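Local coordinates for phage related exonuclease (Haemophilus somnus 129PT, PDB 3K93), which is a phage-related exonuclease that probably degrades DNA by metal-dependent hydrolysis, with a sodium ion seen in its metal site, at residues 8-18 with 36-44; 107-118 with 148-159. All blocks are in the same frame, centred on the assembly; numbering follows the deposited sequence.

Interaction 1: 8-18 with 36-44; sequences LKVRCSSLHKI and TAKSAVREM
Ile18 lays its CG2 methyl over the helix 36-44. There the side chain fits as a knob into a hole formed by Ala37, Ala40, Val41 and Met44. CG2 meets CG2 of Val41 at 3.8 Å, the two side chains crossing at about a right angle. The first torsion explains the fit. CG1 stands between the backbone N and the carbonyl carbon (chi1 62°), and the rest of the chain leads away from the helix, so the short branch does the touching. The small Ala37 and Ala40 let the backbones come close, and CA of Ile18 is only 4.2 Å from CA of Ala37. Beside this knob, CB of Lys17 rests on CB of Ala40 at 3.6 Å. The carbonyl O of Lys17 receives a CA-H...O contact from Ala37 CA at 3.5 Å. The Lys17 chain then runs out extended. Its NZ stays 4.5 Å from Glu43 OE1, a nearby opposite charge but not a salt bridge.

Met44, a selenomethionine, reaches back from the helix with its chain extended beyond CG. Its SE touches CD1 of Leu8 at 3.8 Å, again nearly at a right angle. Its CE methyl meets CB of Ser14 at 4.0 Å and also lies against CG2 of Ile18. No hydrogen bond joins the two segments, so apolar contacts carry most of the interface. Helix 198-221 adds Tyr215 against Leu8 and Val41. Strand 10-11 pairs with strand 95-97, and Leu15 packs on helices 137-148 and 198-221 instead.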
loop_
_atom_site.group_PDB
_atom_site.type_symbol
_atom_site.label_atom_id
_atom_site.label_comp_id
_atom_site.label_asym_id
_atom_site.label_seq_id
_atom_site.Cartn_x
_atom_site.Cartn_y
_atom_site.Cartn_z
ATOM N N LEU A 8 6.115 28.789 9.205
ATOM C CA LEU A 8 6.246 27.394 9.517
ATOM C C LEU A 8 7.327 27.164 10.584
ATOM O O LEU A 8 8.467 27.590 10.431
ATOM C CB LEU A 8 6.576 26.588 8.255
ATOM C CG LEU A 8 6.787 25.093 8.422
ATOM C CD1 LEU A 8 5.509 24.415 8.951
ATOM C CD2 LEU A 8 7.201 24.442 7.093
ATOM N N LYS A 9 6.922 26.476 11.647
ATOM C CA LYS A 9 7.827 25.762 12.544
ATOM C C LYS A 9 7.407 24.290 12.534
ATOM O O LYS A 9 6.259 23.992 12.671
ATOM C CB LYS A 9 7.794 26.358 13.939
ATOM C CG LYS A 9 8.511 27.690 13.979
ATOM C CD LYS A 9 8.524 28.302 15.351
ATOM C CE LYS A 9 9.150 29.697 15.327
ATOM N NZ LYS A 9 9.241 30.231 16.690
ATOM N N VAL A 10 8.349 23.384 12.292
ATOM C CA VAL A 10 8.033 21.972 12.155
ATOM C C VAL A 10 8.060 21.270 13.507
ATOM O O VAL A 10 9.034 21.375 14.246
ATOM C CB VAL A 10 8.981 21.270 11.134
ATOM C CG1 VAL A 10 8.649 19.778 11.060
ATOM C CG2 VAL A 10 8.862 21.895 9.757
ATOM N N ARG A 11 6.982 20.567 13.855
ATOM C CA ARG A 11 6.982 19.753 15.084
ATOM C C ARG A 11 8.082 18.678 15.051
ATOM O O ARG A 11 8.372 18.100 13.999
ATOM C CB ARG A 11 5.638 19.061 15.286
ATOM C CG ARG A 11 4.400 19.979 15.473
ATOM C CD ARG A 11 3.151 19.169 16.029
ATOM N NE ARG A 11 2.377 18.486 14.988
ATOM C CZ ARG A 11 1.478 17.507 15.212
ATOM N N CYS A 12 8.706 18.409 16.196
ATOM C CA CYS A 12 9.751 17.400 16.252
ATOM C C CYS A 12 9.236 16.036 15.726
ATOM O O CYS A 12 9.953 15.350 15.014
ATOM C CB CYS A 12 10.304 17.249 17.655
ATOM S SG CYS A 12 11.346 18.600 18.198
ATOM N N SER A 13 7.992 15.688 16.078
ATOM C CA SER A 13 7.333 14.471 15.622
ATOM C C SER A 13 7.080 14.390 14.122
ATOM O O SER A 13 6.897 13.292 13.604
ATOM C CB SER A 13 6.017 14.265 16.386
ATOM O OG SER A 13 5.111 15.312 16.105
ATOM N N SER A 14 7.145 15.517 13.408
ATOM C CA SER A 14 6.981 15.505 11.964
ATOM C C SER A 14 8.256 15.734 11.220
ATOM O O SER A 14 8.210 15.816 10.013
ATOM C CB SER A 14 5.997 16.592 11.479
ATOM O OG SER A 14 4.764 16.557 12.176
ATOM N N LEU A 15 9.385 15.866 11.900
ATOM C CA LEU A 15 10.636 16.170 11.202
ATOM C C LEU A 15 11.049 15.075 10.223
ATOM O O LEU A 15 11.676 15.358 9.209
ATOM C CB LEU A 15 11.793 16.385 12.181
ATOM C CG LEU A 15 11.939 17.701 12.895
ATOM C CD1 LEU A 15 12.987 17.549 13.997
ATOM C CD2 LEU A 15 12.303 18.841 11.883
ATOM N N HIS A 16 10.741 13.827 10.535
ATOM C CA HIS A 16 11.084 12.739 9.612
ATOM C C HIS A 16 10.413 12.945 8.244
ATOM O O HIS A 16 10.996 12.616 7.244
ATOM C CB HIS A 16 10.713 11.379 10.200
ATOM C CG HIS A 16 9.249 11.117 10.228
ATOM N ND1 HIS A 16 8.400 11.740 11.117
ATOM C CD2 HIS A 16 8.470 10.334 9.457
ATOM C CE1 HIS A 16 7.159 11.342 10.897
ATOM N NE2 HIS A 16 7.177 10.493 9.892
ATOM N N LYS A 17 9.228 13.550 8.213
ATOM C CA LYS A 17 8.536 13.805 6.942
ATOM C C LYS A 17 9.308 14.715 6.002
ATOM O O LYS A 17 9.169 14.592 4.805
ATOM C CB LYS A 17 7.142 14.373 7.178
ATOM C CG LYS A 17 6.169 13.356 7.811
ATOM C CD LYS A 17 4.882 14.048 8.294
ATOM C CE LYS A 17 3.819 13.028 8.730
ATOM N NZ LYS A 17 2.592 13.760 9.269
ATOM N N ILE A 18 10.140 15.604 6.533
ATOM C CA ILE A 18 10.797 16.617 5.695
ATOM C C ILE A 18 12.320 16.496 5.712
ATOM O O ILE A 18 13.011 17.225 5.000
ATOM C CB ILE A 18 10.284 18.073 5.997
ATOM C CG1 ILE A 18 10.557 18.529 7.420
ATOM C CG2 ILE A 18 8.727 18.190 5.778
ATOM C CD1 ILE A 18 11.984 18.778 7.708
ATOM N N THR A 36 8.500 13.739 -1.164
ATOM C CA THR A 36 7.902 13.470 0.131
ATOM C C THR A 36 7.832 14.689 1.013
ATOM O O THR A 36 6.818 14.904 1.657
ATOM C CB THR A 36 8.669 12.366 0.885
ATOM O OG1 THR A 36 8.513 11.186 0.144
ATOM C CG2 THR A 36 8.151 12.121 2.338
ATOM N N ALA A 37 8.928 15.449 1.081
ATOM C CA ALA A 37 8.995 16.622 1.951
ATOM C C ALA A 37 7.970 17.662 1.493
ATOM O O ALA A 37 7.239 18.240 2.311
ATOM C CB ALA A 37 10.441 17.232 1.986
ATOM N N LYS A 38 7.901 17.870 0.185
ATOM C CA LYS A 38 6.950 18.832 -0.372
ATOM C C LYS A 38 5.511 18.460 -0.109
ATOM O O LYS A 38 4.704 19.303 0.209
ATOM C CB LYS A 38 7.163 18.986 -1.848
ATOM C CG LYS A 38 8.433 19.728 -2.145
ATOM C CD LYS A 38 8.869 19.445 -3.562
ATOM C CE LYS A 38 8.516 20.509 -4.492
ATOM N NZ LYS A 38 9.502 20.451 -5.668
ATOM N N SER A 39 5.220 17.183 -0.218
ATOM C CA SER A 39 3.894 16.696 0.068
ATOM C C SER A 39 3.537 16.952 1.556
ATOM O O SER A 39 2.439 17.424 1.864
ATOM C CB SER A 39 3.798 15.215 -0.295
ATOM O OG SER A 39 2.536 14.731 0.083
ATOM N N ALA A 40 4.473 16.710 2.464
ATOM C CA ALA A 40 4.235 17.005 3.878
ATOM C C ALA A 40 4.044 18.508 4.139
ATOM O O ALA A 40 3.179 18.907 4.924
ATOM C CB ALA A 40 5.370 16.433 4.767
ATOM N N VAL A 41 4.857 19.342 3.501
ATOM C CA VAL A 41 4.746 20.787 3.688
ATOM C C VAL A 41 3.388 21.317 3.149
ATOM O O VAL A 41 2.796 22.227 3.707
ATOM C CB VAL A 41 5.951 21.545 3.017
ATOM C CG1 VAL A 41 5.730 23.095 3.085
ATOM C CG2 VAL A 41 7.328 21.104 3.717
ATOM N N ARG A 42 2.881 20.715 2.088
ATOM C CA ARG A 42 1.542 21.089 1.599
ATOM C C ARG A 42 0.462 20.783 2.624
ATOM O O ARG A 42 -0.505 21.526 2.738
ATOM C CB ARG A 42 1.205 20.321 0.340
ATOM C CG ARG A 42 1.906 20.823 -0.889
ATOM C CD ARG A 42 1.735 19.770 -1.980
ATOM N NE ARG A 42 2.701 19.998 -3.003
ATOM C CZ ARG A 42 3.200 19.087 -3.798
ATOM N NH1 ARG A 42 2.806 17.823 -3.732
ATOM N NH2 ARG A 42 4.089 19.461 -4.704
ATOM N N GLU A 43 0.603 19.671 3.339
ATOM C CA GLU A 43 -0.381 19.337 4.362
ATOM C C GLU A 43 -0.335 20.361 5.493
ATOM O O GLU A 43 -1.386 20.748 6.063
ATOM C CB GLU A 43 -0.147 17.946 4.936
ATOM C CG GLU A 43 -0.396 16.830 3.962
ATOM C CD GLU A 43 -0.156 15.421 4.559
ATOM O OE1 GLU A 43 0.582 15.290 5.539
ATOM O OE2 GLU A 43 -0.698 14.446 4.012
HETATM N N MSE A 44 0.872 20.804 5.814
HETATM C CA MSE A 44 1.051 21.814 6.846
HETATM C C MSE A 44 0.460 23.124 6.353
HETATM O O MSE A 44 -0.232 23.786 7.110
HETATM C CB MSE A 44 2.543 21.983 7.204
HETATM C CG MSE A 44 3.172 20.722 7.855
HETATM SE SE MSE A 44 5.153 20.768 7.805
HETATM C CE MSE A 44 5.516 18.933 8.271
#

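Interaction 2: 107-118 with 148-159; sequences KLIIDTKCSWDI and WDCDQAQIDFVL. With NA (sodium ion), chain B.
Leu108 lays its CD1 methyl against Gln152 and Gln154 of the neighbouring strand. CD1 meets CG of Gln152 at 3.6 Å on a slant, and Leu108 crosses Gln154 at about a right angle. OE1 of Gln154 accepts a hydrogen bond from Arg79 NH2. On the other face of the sheet, Ile109 crosses Trp148 at about a right angle, its CD1 3.8 Å from CB of Trp148. Further along that face, CG of Lys113, anti to its carbonyl carbon (chi1 -51°), lies 3.6 Å from CG2 of Ile155, and CB lies beside the Phe157 ring. The bend at chi2 (-70°) leads the rest of the chain off strand 152-158. Its NZ reaches back to Asp111 OD1 in a salt bridge whose hydrogen bond is weak, and also bonds Gln140.

The two strands are parallel neighbours at the centre of a mixed four-stranded sheet, joined by a crossover through helices 125-135 and 137-148. This suits the PD-(D/E)XK nuclease fold, which the Asp111-Thr112-Lys113 sequence fits. Backbone hydrogen bonds alternate along the pair, from Lys107 O, which accepts from Asp151 N and Gln152 N, to Ser115 N, which donates to Val158 O. Asp111 OD1 (2.5 Å) and Thr112 O (2.4 Å) bind the sodium ion. Asp100 and three waters complete the site. On the face opposite the metal, Asp156 OD2 lies 3.7 Å from Ile110 CG2; Arg79, Ser75 and Thr191 hold this carboxylate.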
loop_
_atom_site.group_PDB
_atom_site.type_symbol
_atom_site.label_atom_id
_atom_site.label_comp_id
_atom_site.label_asym_id
_atom_site.label_seq_id
_atom_site.Cartn_x
_atom_site.Cartn_y
_atom_site.Cartn_z
ATOM N N LYS A 107 21.411 15.143 31.406
ATOM C CA LYS A 107 21.357 15.739 30.056
ATOM C C LYS A 107 20.655 14.756 29.094
ATOM O O LYS A 107 21.175 14.404 28.021
ATOM C CB LYS A 107 22.774 16.100 29.582
ATOM C CG LYS A 107 23.491 17.101 30.526
ATOM C CD LYS A 107 23.695 18.460 29.902
ATOM C CE LYS A 107 25.104 18.611 29.301
ATOM N NZ LYS A 107 25.092 19.494 28.086
ATOM N N LEU A 108 19.478 14.307 29.528
ATOM C CA LEU A 108 18.796 13.161 28.928
ATOM C C LEU A 108 17.346 13.480 28.648
ATOM O O LEU A 108 16.665 14.010 29.541
ATOM C CB LEU A 108 18.849 11.955 29.877
ATOM C CG LEU A 108 18.023 10.695 29.575
ATOM C CD1 LEU A 108 18.510 10.047 28.305
ATOM C CD2 LEU A 108 18.131 9.721 30.781
ATOM N N ILE A 109 16.885 13.119 27.435
ATOM C CA ILE A 109 15.465 13.073 27.104
ATOM C C ILE A 109 15.017 11.613 27.074
ATOM O O ILE A 109 15.702 10.759 26.531
ATOM C CB ILE A 109 15.194 13.682 25.710
ATOM C CG1 ILE A 109 15.564 15.158 25.681
ATOM C CG2 ILE A 109 13.726 13.495 25.282
ATOM C CD1 ILE A 109 14.581 16.043 26.482
ATOM N N ILE A 110 13.852 11.333 27.643
ATOM C CA ILE A 110 13.219 10.046 27.456
ATOM C C ILE A 110 11.921 10.258 26.758
ATOM O O ILE A 110 11.229 11.223 27.049
ATOM C CB ILE A 110 12.979 9.312 28.771
ATOM C CG1 ILE A 110 14.305 9.028 29.463
ATOM C CG2 ILE A 110 12.281 7.965 28.501
ATOM C CD1 ILE A 110 14.165 8.750 30.992
ATOM N N ASP A 111 11.610 9.370 25.826
ATOM C CA ASP A 111 10.352 9.356 25.123
ATOM C C ASP A 111 9.720 7.942 25.197
ATOM O O ASP A 111 10.382 6.934 24.917
ATOM C CB ASP A 111 10.555 9.751 23.653
ATOM C CG ASP A 111 9.263 10.248 23.007
ATOM O OD1 ASP A 111 8.429 9.396 22.617
ATOM O OD2 ASP A 111 9.033 11.489 22.931
ATOM N N THR A 112 8.448 7.884 25.575
ATOM C CA THR A 112 7.728 6.642 25.669
ATOM C C THR A 112 6.888 6.423 24.391
ATOM O O THR A 112 6.186 7.333 23.937
ATOM C CB THR A 112 6.784 6.652 26.879
ATOM O OG1 THR A 112 5.870 7.749 26.762
ATOM C CG2 THR A 112 7.551 6.741 28.195
ATOM N N LYS A 113 6.964 5.228 23.819
ATOM C CA LYS A 113 6.161 4.847 22.675
ATOM C C LYS A 113 5.350 3.609 23.085
ATOM O O LYS A 113 5.914 2.535 23.288
ATOM C CB LYS A 113 7.069 4.506 21.488
ATOM C CG LYS A 113 8.122 5.611 21.170
ATOM C CD LYS A 113 7.477 6.850 20.602
ATOM C CE LYS A 113 8.548 7.833 20.152
ATOM N NZ LYS A 113 7.977 9.136 19.782
ATOM N N CYS A 114 4.027 3.785 23.195
ATOM C CA CYS A 114 3.122 2.729 23.663
ATOM C C CYS A 114 2.656 1.905 22.494
ATOM O O CYS A 114 1.738 2.287 21.811
ATOM C CB CYS A 114 1.902 3.353 24.371
ATOM S SG CYS A 114 2.353 4.052 25.965
ATOM N N SER A 115 3.287 0.763 22.270
ATOM C CA SER A 115 2.925 -0.113 21.158
ATOM C C SER A 115 1.461 -0.589 21.221
ATOM O O SER A 115 0.909 -0.812 22.314
ATOM C CB SER A 115 3.842 -1.325 21.138
ATOM O OG SER A 115 5.207 -0.928 21.212
ATOM N N TRP A 116 0.847 -0.738 20.060
ATOM C CA TRP A 116 -0.510 -1.259 19.997
ATOM C C TRP A 116 -0.636 -2.730 20.438
ATOM O O TRP A 116 -1.466 -3.072 21.307
ATOM C CB TRP A 116 -1.078 -1.093 18.582
ATOM C CG TRP A 116 -2.454 -1.607 18.441
ATOM C CD1 TRP A 116 -2.839 -2.726 17.759
ATOM C CD2 TRP A 116 -3.651 -1.055 19.024
ATOM N NE1 TRP A 116 -4.195 -2.901 17.875
ATOM C CE2 TRP A 116 -4.721 -1.893 18.644
ATOM C CE3 TRP A 116 -3.920 0.073 19.813
ATOM C CZ2 TRP A 116 -6.059 -1.638 19.020
ATOM C CZ3 TRP A 116 -5.259 0.341 20.201
ATOM C CH2 TRP A 116 -6.304 -0.522 19.813
ATOM N N ASP A 117 0.174 -3.594 19.840
ATOM C CA ASP A 117 0.079 -5.013 20.099
ATOM C C ASP A 117 1.430 -5.708 19.977
ATOM O O ASP A 117 2.434 -5.074 19.646
ATOM C CB ASP A 117 -1.067 -5.668 19.242
ATOM C CG ASP A 117 -0.755 -5.812 17.787
ATOM O OD1 ASP A 117 0.394 -5.524 17.342
ATOM O OD2 ASP A 117 -1.692 -6.290 17.075
ATOM N N ILE A 118 1.445 -6.993 20.305
ATOM C CA ILE A 118 2.664 -7.806 20.294
ATOM C C ILE A 118 3.317 -7.740 18.912
ATOM O O ILE A 118 4.520 -7.616 18.797
ATOM C CB ILE A 118 2.365 -9.283 20.719
ATOM C CG1 ILE A 118 1.963 -9.329 22.210
ATOM C CG2 ILE A 118 3.560 -10.231 20.397
ATOM C CD1 ILE A 118 1.187 -10.592 22.638
ATOM N N TRP A 148 16.278 21.093 24.212
ATOM C CA TRP A 148 16.506 20.919 25.662
ATOM C C TRP A 148 17.979 20.835 26.038
ATOM O O TRP A 148 18.289 20.565 27.176
ATOM C CB TRP A 148 15.744 19.677 26.188
ATOM C CG TRP A 148 14.432 20.003 26.751
ATOM C CD1 TRP A 148 14.176 20.355 28.035
ATOM C CD2 TRP A 148 13.172 20.045 26.061
ATOM N NE1 TRP A 148 12.840 20.597 28.198
ATOM C CE2 TRP A 148 12.200 20.424 27.003
ATOM C CE3 TRP A 148 12.773 19.788 24.742
ATOM C CZ2 TRP A 148 10.854 20.568 26.677
ATOM C CZ3 TRP A 148 11.437 19.923 24.419
ATOM C CH2 TRP A 148 10.495 20.322 25.379
ATOM N N ASP A 149 18.880 21.108 25.094
ATOM C CA ASP A 149 20.335 21.110 25.355
ATOM C C ASP A 149 20.809 19.830 26.026
ATOM O O ASP A 149 21.492 19.889 27.037
ATOM C CB ASP A 149 20.762 22.325 26.201
ATOM C CG ASP A 149 20.713 23.646 25.425
ATOM O OD1 ASP A 149 21.101 23.699 24.236
ATOM O OD2 ASP A 149 20.312 24.658 26.025
ATOM N N CYS A 150 20.432 18.685 25.459
ATOM C CA CYS A 150 20.776 17.372 26.007
ATOM C C CYS A 150 21.751 16.644 25.116
ATOM O O CYS A 150 21.835 16.881 23.908
ATOM C CB CYS A 150 19.518 16.492 26.165
ATOM S SG CYS A 150 18.427 16.980 27.536
ATOM N N ASP A 151 22.457 15.711 25.737
ATOM C CA ASP A 151 23.474 14.894 25.083
ATOM C C ASP A 151 22.970 13.556 24.629
ATOM O O ASP A 151 23.579 12.963 23.755
ATOM C CB ASP A 151 24.668 14.659 26.033
ATOM C CG ASP A 151 25.469 15.914 26.258
ATOM O OD1 ASP A 151 25.382 16.838 25.403
ATOM O OD2 ASP A 151 26.166 15.973 27.291
ATOM N N GLN A 152 21.904 13.057 25.241
ATOM C CA GLN A 152 21.345 11.785 24.814
ATOM C C GLN A 152 19.843 11.709 24.982
ATOM O O GLN A 152 19.259 12.508 25.688
ATOM C CB GLN A 152 22.084 10.579 25.428
ATOM C CG GLN A 152 21.817 10.229 26.859
ATOM C CD GLN A 152 22.088 8.705 27.144
ATOM O OE1 GLN A 152 21.278 8.043 27.778
ATOM N NE2 GLN A 152 23.211 8.169 26.633
ATOM N N ALA A 153 19.249 10.768 24.254
ATOM C CA ALA A 153 17.821 10.470 24.277
ATOM C C ALA A 153 17.684 8.952 24.349
ATOM O O ALA A 153 18.520 8.221 23.808
ATOM C CB ALA A 153 17.109 10.995 22.991
ATOM N N GLN A 154 16.645 8.496 25.028
ATOM C CA GLN A 154 16.338 7.106 25.087
ATOM C C GLN A 154 14.880 6.919 24.756
ATOM O O GLN A 154 14.031 7.514 25.384
ATOM C CB GLN A 154 16.680 6.566 26.483
ATOM C CG GLN A 154 18.166 6.619 26.805
ATOM C CD GLN A 154 18.458 6.093 28.157
ATOM O OE1 GLN A 154 17.699 5.303 28.687
ATOM N NE2 GLN A 154 19.559 6.529 28.744
ATOM N N ILE A 155 14.598 6.102 23.750
ATOM C CA ILE A 155 13.230 5.843 23.315
ATOM C C ILE A 155 12.833 4.555 23.993
ATOM O O ILE A 155 13.427 3.509 23.738
ATOM C CB ILE A 155 13.146 5.664 21.791
ATOM C CG1 ILE A 155 13.674 6.890 21.061
ATOM C CG2 ILE A 155 11.728 5.366 21.352
ATOM C CD1 ILE A 155 14.106 6.601 19.616
ATOM N N ASP A 156 11.867 4.641 24.893
ATOM C CA ASP A 156 11.308 3.471 25.589
ATOM C C ASP A 156 10.053 2.982 24.843
ATOM O O ASP A 156 8.970 3.567 24.973
ATOM C CB ASP A 156 10.900 3.871 27.011
ATOM C CG ASP A 156 12.083 3.957 27.991
ATOM O OD1 ASP A 156 13.253 3.629 27.647
ATOM O OD2 ASP A 156 11.808 4.326 29.145
ATOM N N PHE A 157 10.205 1.935 24.039
ATOM C CA PHE A 157 9.082 1.228 23.441
ATOM C C PHE A 157 8.509 0.349 24.552
ATOM O O PHE A 157 9.230 -0.478 25.101
ATOM C CB PHE A 157 9.551 0.342 22.300
ATOM C CG PHE A 157 10.019 1.101 21.116
ATOM C CD1 PHE A 157 9.111 1.620 20.218
ATOM C CD2 PHE A 157 11.358 1.290 20.880
ATOM C CE1 PHE A 157 9.540 2.325 19.116
ATOM C CE2 PHE A 157 11.786 1.992 19.768
ATOM C CZ PHE A 157 10.887 2.516 18.904
ATOM N N VAL A 158 7.214 0.544 24.851
ATOM C CA VAL A 158 6.540 -0.130 25.949
ATOM C C VAL A 158 5.210 -0.735 25.498
ATOM O O VAL A 158 4.398 -0.071 24.817
ATOM C CB VAL A 158 6.328 0.824 27.132
ATOM C CG1 VAL A 158 7.666 1.158 27.774
ATOM C CG2 VAL A 158 5.622 2.086 26.692
ATOM N N LEU A 159 4.998 -2.006 25.841
ATOM C CA LEU A 159 3.767 -2.739 25.519
ATOM C C LEU A 159 2.974 -2.974 26.783
ATOM O O LEU A 159 3.414 -3.725 27.682
ATOM C CB LEU A 159 4.080 -4.106 24.869
ATOM C CG LEU A 159 2.838 -4.917 24.498
ATOM C CD1 LEU A 159 1.944 -4.162 23.482
ATOM C CD2 LEU A 159 3.194 -6.360 23.989
HETATM NA NA NA B . 5.986 9.649 23.312
HETATM O O HOH W 1 24.734 19.716 24.993
HETATM O O HOH W 2 6.508 11.742 21.804
HETATM O O HOH W 3 1.713 -0.121 24.901
HETATM O O HOH W 4 3.965 10.180 24.939
HETATM O O HOH W 5 4.723 9.020 21.466
#

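In the fold
Interaction 1 comes first along the chain and closes before interaction 2 opens. Their centres lie 21 Å apart on opposite sides of the chain's centre, and their nearest atoms are about 6 Å apart without touching. Interaction 1 joins the N-terminal segment to helix 35-50, beside the small sheet that contains strand 10-11. Interaction 2 forms the centre of the four-stranded sheet. Helix 137-148 links them: it packs against Cys12, Ser13 and Leu15 of the first and against Asp111, Ala153 and Ile155 of the second. Its Gln140 meets both Ser13 and Lys113. The sodium site belongs to interaction 2. Helix 137-148 thus joins the N-terminal segment to the sheet that carries the metal site.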